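Local coordinates for protein LigF (Sphingobium sp. SYK-6, PDB 4XT0) that cleaves beta-aryl ether bonds of lignin-derived compounds with glutathione, as a beta-etherase of the glutathione S-transferase superfamily, at residues M4-Y9 / L60-K65; E133-H138 / K151-R156. All blocks are in the same frame, centred on the assembly; numbering follows the deposited sequence.

Contact 1: residues M4-Y9 / L60-K65; sequences MTLKLY and LWHDGK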
loop_
_atom_site.group_PDB
_atom_site.type_symbol
_atom_site.label_atom_id
_atom_site.label_comp_id
_atom_site.label_asym_id
_atom_site.label_seq_id
_atom_site.Cartn_x
_atom_site.Cartn_y
_atom_site.Cartn_z
ATOM N N MET A 4 -2.310 -22.555 22.613
ATOM C CA MET A 4 -1.998 -21.197 22.183
ATOM C C MET A 4 -3.260 -20.387 21.883
ATOM O O MET A 4 -4.248 -20.915 21.379
ATOM C CB MET A 4 -1.096 -21.221 20.944
ATOM C CG MET A 4 0.283 -21.823 21.169
ATOM S SD MET A 4 1.318 -20.861 22.291
ATOM C CE MET A 4 2.920 -21.621 22.023
ATOM N N THR A 5 -3.219 -19.102 22.200
ATOM C CA THR A 5 -4.279 -18.192 21.797
ATOM C C THR A 5 -3.806 -17.356 20.607
ATOM O O THR A 5 -4.604 -16.685 19.957
ATOM C CB THR A 5 -4.703 -17.270 22.948
ATOM O OG1 THR A 5 -3.590 -16.453 23.344
ATOM C CG2 THR A 5 -5.191 -18.095 24.133
ATOM N N LEU A 6 -2.502 -17.402 20.342
ATOM C CA LEU A 6 -1.906 -16.742 19.180
ATOM C C LEU A 6 -1.259 -17.787 18.296
ATOM O O LEU A 6 -0.450 -18.587 18.775
ATOM C CB LEU A 6 -0.848 -15.715 19.592
ATOM C CG LEU A 6 -1.137 -14.235 19.813
ATOM C CD1 LEU A 6 0.183 -13.539 20.162
ATOM C CD2 LEU A 6 -1.790 -13.595 18.592
ATOM N N LYS A 7 -1.614 -17.778 17.016
ATOM C CA LYS A 7 -0.997 -18.660 16.022
ATOM C C LYS A 7 -0.646 -17.857 14.777
ATOM O O LYS A 7 -1.441 -17.023 14.338
ATOM C CB LYS A 7 -1.930 -19.815 15.651
ATOM C CG LYS A 7 -2.338 -20.677 16.836
ATOM C CD LYS A 7 -3.319 -21.770 16.421
ATOM C CE LYS A 7 -3.906 -22.470 17.643
ATOM N NZ LYS A 7 -2.823 -22.984 18.547
ATOM N N LEU A 8 0.548 -18.085 14.227
ATOM C CA LEU A 8 0.918 -17.477 12.949
ATOM C C LEU A 8 1.113 -18.550 11.875
ATOM O O LEU A 8 1.908 -19.472 12.041
ATOM C CB LEU A 8 2.200 -16.644 13.062
ATOM C CG LEU A 8 2.504 -15.878 11.764
ATOM C CD1 LEU A 8 1.525 -14.694 11.594
ATOM C CD2 LEU A 8 3.950 -15.399 11.671
ATOM N N TYR A 9 0.394 -18.395 10.772
ATOM C CA TYR A 9 0.501 -19.262 9.606
ATOM C C TYR A 9 1.344 -18.565 8.555
ATOM O O TYR A 9 0.955 -17.488 8.084
ATOM C CB TYR A 9 -0.889 -19.570 9.055
ATOM C CG TYR A 9 -1.754 -20.318 10.029
ATOM C CD1 TYR A 9 -2.557 -19.644 10.940
ATOM C CD2 TYR A 9 -1.755 -21.708 10.048
ATOM C CE1 TYR A 9 -3.345 -20.335 11.841
ATOM C CE2 TYR A 9 -2.538 -22.405 10.942
ATOM C CZ TYR A 9 -3.329 -21.714 11.834
ATOM O OH TYR A 9 -4.103 -22.407 12.725
ATOM N N LEU A 60 -2.674 -14.318 10.832
ATOM C CA LEU A 60 -2.603 -14.448 12.291
ATOM C C LEU A 60 -3.935 -14.881 12.853
ATOM O O LEU A 60 -4.965 -14.290 12.544
ATOM C CB LEU A 60 -2.199 -13.132 12.963
ATOM C CG LEU A 60 -2.115 -13.210 14.503
ATOM C CD1 LEU A 60 -0.737 -13.751 14.904
ATOM C CD2 LEU A 60 -2.372 -11.854 15.164
ATOM N N TRP A 61 -3.907 -15.904 13.698
ATOM C CA TRP A 61 -5.102 -16.366 14.400
ATOM C C TRP A 61 -4.988 -15.938 15.859
ATOM O O TRP A 61 -3.993 -16.243 16.531
ATOM C CB TRP A 61 -5.223 -17.889 14.270
ATOM C CG TRP A 61 -6.485 -18.523 14.787
ATOM C CD1 TRP A 61 -7.584 -18.875 14.053
ATOM C CD2 TRP A 61 -6.753 -18.949 16.135
ATOM N NE1 TRP A 61 -8.519 -19.475 14.860
ATOM C CE2 TRP A 61 -8.036 -19.534 16.140
ATOM C CE3 TRP A 61 -6.032 -18.893 17.333
ATOM C CZ2 TRP A 61 -8.617 -20.056 17.303
ATOM C CZ3 TRP A 61 -6.610 -19.410 18.486
ATOM C CH2 TRP A 61 -7.891 -19.976 18.463
ATOM N N HIS A 62 -5.981 -15.206 16.349
ATOM C CA HIS A 62 -5.924 -14.723 17.727
ATOM C C HIS A 62 -7.294 -14.882 18.366
ATOM O O HIS A 62 -8.227 -14.136 18.061
ATOM C CB HIS A 62 -5.431 -13.271 17.782
ATOM C CG HIS A 62 -5.412 -12.688 19.166
ATOM N ND1 HIS A 62 -5.596 -11.347 19.403
ATOM C CD2 HIS A 62 -5.237 -13.271 20.376
ATOM C CE1 HIS A 62 -5.537 -11.120 20.708
ATOM N NE2 HIS A 62 -5.324 -12.274 21.320
ATOM N N ASP A 63 -7.411 -15.910 19.207
ATOM C CA ASP A 63 -8.645 -16.217 19.917
ATOM C C ASP A 63 -9.824 -16.419 18.976
ATOM O O ASP A 63 -10.941 -16.009 19.282
ATOM C CB ASP A 63 -8.974 -15.111 20.917
ATOM C CG ASP A 63 -8.150 -15.205 22.181
ATOM O OD1 ASP A 63 -7.822 -16.335 22.590
ATOM O OD2 ASP A 63 -7.839 -14.149 22.768
ATOM N N GLY A 64 -9.579 -17.041 17.830
ATOM C CA GLY A 64 -10.653 -17.313 16.889
ATOM C C GLY A 64 -10.819 -16.260 15.803
ATOM O O GLY A 64 -11.609 -16.430 14.879
ATOM N N LYS A 65 -10.079 -15.166 15.920
ATOM C CA LYS A 65 -10.137 -14.109 14.920
ATOM C C LYS A 65 -8.921 -14.217 14.001
ATOM O O LYS A 65 -7.799 -14.415 14.468
ATOM C CB LYS A 65 -10.201 -12.727 15.594
ATOM C CG LYS A 65 -11.447 -12.537 16.471
ATOM C CD LYS A 65 -11.397 -11.224 17.260
ATOM C CE LYS A 65 -12.727 -10.972 17.984
ATOM N NZ LYS A 65 -12.760 -9.704 18.786
#

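Contact 2: residues E133-H138 / K151-R156; sequences EEFEEH and KWRRAR. With GSH (glutathione), chain B.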
loop_
_atom_site.group_PDB
_atom_site.type_symbol
_atom_site.label_atom_id
_atom_site.label_comp_id
_atom_site.label_asym_id
_atom_site.label_seq_id
_atom_site.Cartn_x
_atom_site.Cartn_y
_atom_site.Cartn_z
ATOM N N GLU A 133 -0.807 -30.495 -17.307
ATOM C CA GLU A 133 -2.244 -30.440 -17.103
ATOM C C GLU A 133 -2.548 -30.409 -15.616
ATOM O O GLU A 133 -3.557 -29.852 -15.195
ATOM C CB GLU A 133 -2.942 -31.628 -17.753
ATOM C CG GLU A 133 -2.322 -32.079 -19.087
ATOM C CD GLU A 133 -3.329 -32.583 -20.103
ATOM O OE1 GLU A 133 -3.577 -33.809 -20.146
ATOM O OE2 GLU A 133 -3.759 -31.746 -20.941
ATOM N N GLU A 134 -1.666 -31.017 -14.828
ATOM C CA GLU A 134 -1.861 -31.104 -13.386
ATOM C C GLU A 134 -1.603 -29.735 -12.774
ATOM O O GLU A 134 -2.286 -29.314 -11.839
ATOM C CB GLU A 134 -0.947 -32.162 -12.765
ATOM C CG GLU A 134 -1.109 -32.304 -11.262
ATOM C CD GLU A 134 -0.368 -33.502 -10.698
ATOM O OE1 GLU A 134 0.025 -34.402 -11.477
ATOM O OE2 GLU A 134 -0.169 -33.534 -9.468
ATOM N N PHE A 135 -0.610 -29.051 -13.330
ATOM C CA PHE A 135 -0.347 -27.660 -13.017
ATOM C C PHE A 135 -1.593 -26.822 -13.274
ATOM O O PHE A 135 -2.088 -26.132 -12.381
ATOM C CB PHE A 135 0.826 -27.149 -13.855
ATOM C CG PHE A 135 1.177 -25.711 -13.611
ATOM C CD1 PHE A 135 1.825 -25.330 -12.445
ATOM C CD2 PHE A 135 0.873 -24.744 -14.556
ATOM C CE1 PHE A 135 2.157 -24.011 -12.220
ATOM C CE2 PHE A 135 1.203 -23.424 -14.341
ATOM C CZ PHE A 135 1.847 -23.055 -13.167
ATOM N N GLU A 136 -2.110 -26.907 -14.495
ATOM C CA GLU A 136 -3.247 -26.089 -14.896
ATOM C C GLU A 136 -4.501 -26.421 -14.085
ATOM O O GLU A 136 -5.298 -25.535 -13.778
ATOM C CB GLU A 136 -3.524 -26.249 -16.394
ATOM C CG GLU A 136 -4.066 -24.980 -17.041
ATOM C CD GLU A 136 -3.132 -23.790 -16.861
ATOM O OE1 GLU A 136 -1.903 -23.950 -17.036
ATOM O OE2 GLU A 136 -3.625 -22.693 -16.529
ATOM N N GLU A 137 -4.663 -27.693 -13.734
ATOM C CA GLU A 137 -5.781 -28.108 -12.896
ATOM C C GLU A 137 -5.732 -27.419 -11.543
ATOM O O GLU A 137 -6.746 -26.918 -11.056
ATOM C CB GLU A 137 -5.784 -29.621 -12.690
ATOM C CG GLU A 137 -6.919 -30.101 -11.799
ATOM C CD GLU A 137 -6.703 -31.506 -11.270
ATOM O OE1 GLU A 137 -5.583 -32.041 -11.427
ATOM O OE2 GLU A 137 -7.655 -32.074 -10.691
ATOM N N HIS A 138 -4.548 -27.405 -10.938
ATOM C CA HIS A 138 -4.367 -26.794 -9.625
ATOM C C HIS A 138 -4.640 -25.295 -9.681
ATOM O O HIS A 138 -5.373 -24.759 -8.851
ATOM C CB HIS A 138 -2.955 -27.051 -9.093
ATOM C CG HIS A 138 -2.675 -26.390 -7.777
ATOM N ND1 HIS A 138 -3.273 -26.787 -6.599
ATOM C CD2 HIS A 138 -1.878 -25.342 -7.455
ATOM C CE1 HIS A 138 -2.847 -26.024 -5.610
ATOM N NE2 HIS A 138 -1.999 -25.137 -6.103
ATOM N N LYS A 151 0.888 -14.997 -12.239
ATOM C CA LYS A 151 2.246 -15.084 -11.698
ATOM C C LYS A 151 2.771 -16.525 -11.698
ATOM O O LYS A 151 3.917 -16.765 -12.076
ATOM C CB LYS A 151 2.300 -14.509 -10.283
ATOM C CG LYS A 151 3.112 -13.231 -10.178
ATOM C CD LYS A 151 2.972 -12.619 -8.802
ATOM C CE LYS A 151 1.663 -11.857 -8.659
ATOM N NZ LYS A 151 1.721 -10.493 -9.262
ATOM N N TRP A 152 1.932 -17.471 -11.279
ATOM C CA TRP A 152 2.305 -18.886 -11.285
ATOM C C TRP A 152 2.601 -19.368 -12.710
ATOM O O TRP A 152 3.580 -20.085 -12.935
ATOM C CB TRP A 152 1.207 -19.753 -10.640
ATOM C CG TRP A 152 1.318 -19.845 -9.141
ATOM C CD1 TRP A 152 0.473 -19.290 -8.213
ATOM C CD2 TRP A 152 2.354 -20.502 -8.397
ATOM N NE1 TRP A 152 0.917 -19.569 -6.940
ATOM C CE2 TRP A 152 2.070 -20.309 -7.025
ATOM C CE3 TRP A 152 3.494 -21.229 -8.755
ATOM C CZ2 TRP A 152 2.886 -20.825 -6.014
ATOM C CZ3 TRP A 152 4.305 -21.742 -7.748
ATOM C CH2 TRP A 152 3.994 -21.537 -6.395
ATOM N N ARG A 153 1.761 -18.962 -13.663
ATOM C CA ARG A 153 1.937 -19.333 -15.068
ATOM C C ARG A 153 3.256 -18.807 -15.624
ATOM O O ARG A 153 3.959 -19.506 -16.352
ATOM C CB ARG A 153 0.769 -18.813 -15.913
ATOM C CG ARG A 153 -0.543 -19.513 -15.625
ATOM C CD ARG A 153 -1.620 -19.127 -16.622
ATOM N NE ARG A 153 -2.826 -19.938 -16.451
ATOM C CZ ARG A 153 -3.788 -19.664 -15.577
ATOM N NH1 ARG A 153 -3.682 -18.598 -14.798
ATOM N NH2 ARG A 153 -4.854 -20.454 -15.482
ATOM N N ARG A 154 3.578 -17.569 -15.265
ATOM C CA ARG A 154 4.804 -16.923 -15.709
ATOM C C ARG A 154 6.035 -17.462 -14.968
ATOM O O ARG A 154 7.145 -17.448 -15.507
ATOM C CB ARG A 154 4.682 -15.407 -15.536
ATOM C CG ARG A 154 3.651 -14.774 -16.467
ATOM C CD ARG A 154 3.470 -13.276 -16.195
ATOM N NE ARG A 154 2.852 -12.601 -17.336
ATOM C CZ ARG A 154 2.319 -11.383 -17.300
ATOM N NH1 ARG A 154 2.311 -10.688 -16.170
ATOM N NH2 ARG A 154 1.779 -10.864 -18.395
ATOM N N ALA A 155 5.835 -17.946 -13.743
ATOM C CA ALA A 155 6.906 -18.614 -12.991
ATOM C C ALA A 155 7.342 -19.920 -13.659
ATOM O O ALA A 155 8.528 -20.258 -13.678
ATOM C CB ALA A 155 6.462 -18.884 -11.559
ATOM N N ARG A 156 6.371 -20.652 -14.198
ATOM C CA ARG A 156 6.632 -21.932 -14.849
ATOM C C ARG A 156 7.012 -21.752 -16.320
ATOM O O ARG A 156 7.833 -22.506 -16.848
ATOM C CB ARG A 156 5.405 -22.850 -14.725
ATOM C CG ARG A 156 5.528 -24.210 -15.425
ATOM C CD ARG A 156 4.170 -24.914 -15.491
ATOM N NE ARG A 156 4.214 -26.213 -16.158
ATOM C CZ ARG A 156 4.261 -27.380 -15.522
ATOM N NH1 ARG A 156 4.297 -28.515 -16.209
ATOM N NH2 ARG A 156 4.277 -27.413 -14.195
HETATM N N1 GSH B . -0.577 -8.232 0.630
HETATM C CA1 GSH B . -0.284 -9.538 1.239
HETATM C C1 GSH B . 0.495 -9.404 2.543
HETATM O O11 GSH B . 0.307 -10.191 3.449
HETATM O O12 GSH B . 1.411 -8.437 2.709
HETATM C CB1 GSH B . 0.539 -10.364 0.231
HETATM C CG1 GSH B . 0.702 -11.775 0.788
HETATM C CD1 GSH B . 1.605 -12.588 -0.121
HETATM O OE1 GSH B . 1.931 -12.153 -1.208
HETATM N N2 GSH B . 2.040 -13.795 0.293
HETATM C CA2 GSH B . 2.913 -14.613 -0.564
HETATM C C2 GSH B . 2.204 -15.908 -0.900
HETATM O O2 GSH B . 1.338 -16.327 -0.152
HETATM C CB2 GSH B . 4.192 -14.969 0.207
HETATM S SG2 GSH B . 5.279 -13.527 0.443
HETATM N N3 GSH B . 2.532 -16.619 -2.018
HETATM C CA3 GSH B . 1.839 -17.891 -2.285
HETATM C C3 GSH B . 0.873 -17.837 -3.449
HETATM O O31 GSH B . 0.517 -18.876 -3.960
HETATM O O32 GSH B . 0.400 -16.664 -3.917
#

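Contact 1: residues M4-Y9 / L60-K65
Three backbone hydrogen bonds tie 4-9 to 60-65. The pair K7 and W61 bonds in both directions, W61 N to K7 O at 2.8 Å with a nearly straight N-H (171°) and K7 N to W61 O at 2.9 Å; D63, the second residue of a type I' turn from H62 to K65, donates its N-H to T5 O, with D63 N 3.0 Å from T5 O. All three donors lie in the plane of the carbonyl they meet. On the face bearing K7 and W61, the lysine chain runs alongside the indole, its CD 4.1 Å from W61 CE3, before bending at its end (chi4 -54°) to a salt bridge with E32. The other face carries L6, L8, L60 and H62. With CG anti to its backbone N, L60 brings CD1 to 3.8 Å from L6 CD2 and 4.1 Å from L8 CD1, while L6 CD2 also abuts H62 CB. An alanine at L60 would remove CG and both methyls and would probably loosen this packing and that against I73 and L77 of helix 70-80. Antiparallel pairing of strands 6-10 and 59-62, with helices 15-26 and 70-80 packed on the leucine-bearing face, belongs to the thioredoxin-like N-terminal domain of glutathione S-transferases.

Contact 2: residues E133-H138 / K151-R156
A near-antiparallel helix pair in the C-terminal domain, with axes 11.3 Å apart at 162°, joins 133-138 to 151-156 through long side chains rather than close backbone packing. F135 spans much of the gap: its CG is anti to the backbone N, and the ring tip, CZ, stops 3.4 Å from the carbonyl O of W152, which meets the ring at its edge. R156 comes the other way, tip to tip with F135. Its extended chain lays CD over the ring centre, 3.4 Å from the centroid in a CH-pi contact, and carries the guanidinium on toward the CB end of F135, where it lies flat as an off-centre cation-pi stack, with the planes 28° apart. D132, in a salt bridge to NH1, and the carbonyls of A127 and M130, bonded to NH2, would hold this guanidinium in place. Beside the aromatic contact, E136 and R153 form a salt bridge in which a single carboxylate oxygen takes two N-H groups: E136 OE2 lies 2.8 Å from R153 NH2 and, in a weak bond, 2.9 Å from R153 NE. The glutamate folds at chi2 (57°) to reach across. W152, whose CB packs against F135 CZ, turns its indole toward the ligand, and NE1 donates to O31 of glutathione at 3.1 Å. The pair thus backs the glutathione site, where a C-terminal-domain tryptophan binds the glycyl carboxylate of glutathione.

The contacts belong to the two halves of the GST fold, contact 1 to the N-terminal thioredoxin-like domain and contact 2 to the all-helical C-terminal domain; their centres are about 31 Å apart, and they share no secondary-structure element. Each is partly buried. Contact 1 relies on backbone bonding between neighbouring strands, with a leucine-rich face turned to the domain core and its turn end exposed. Contact 2 has no backbone bonds between its helices and depends on charged and aromatic side chains, with its salt bridge on a partly exposed flank. Only contact 2 touches glutathione directly; in contact 1 the side chain of L8 is about 9 Å from a bound glutathione.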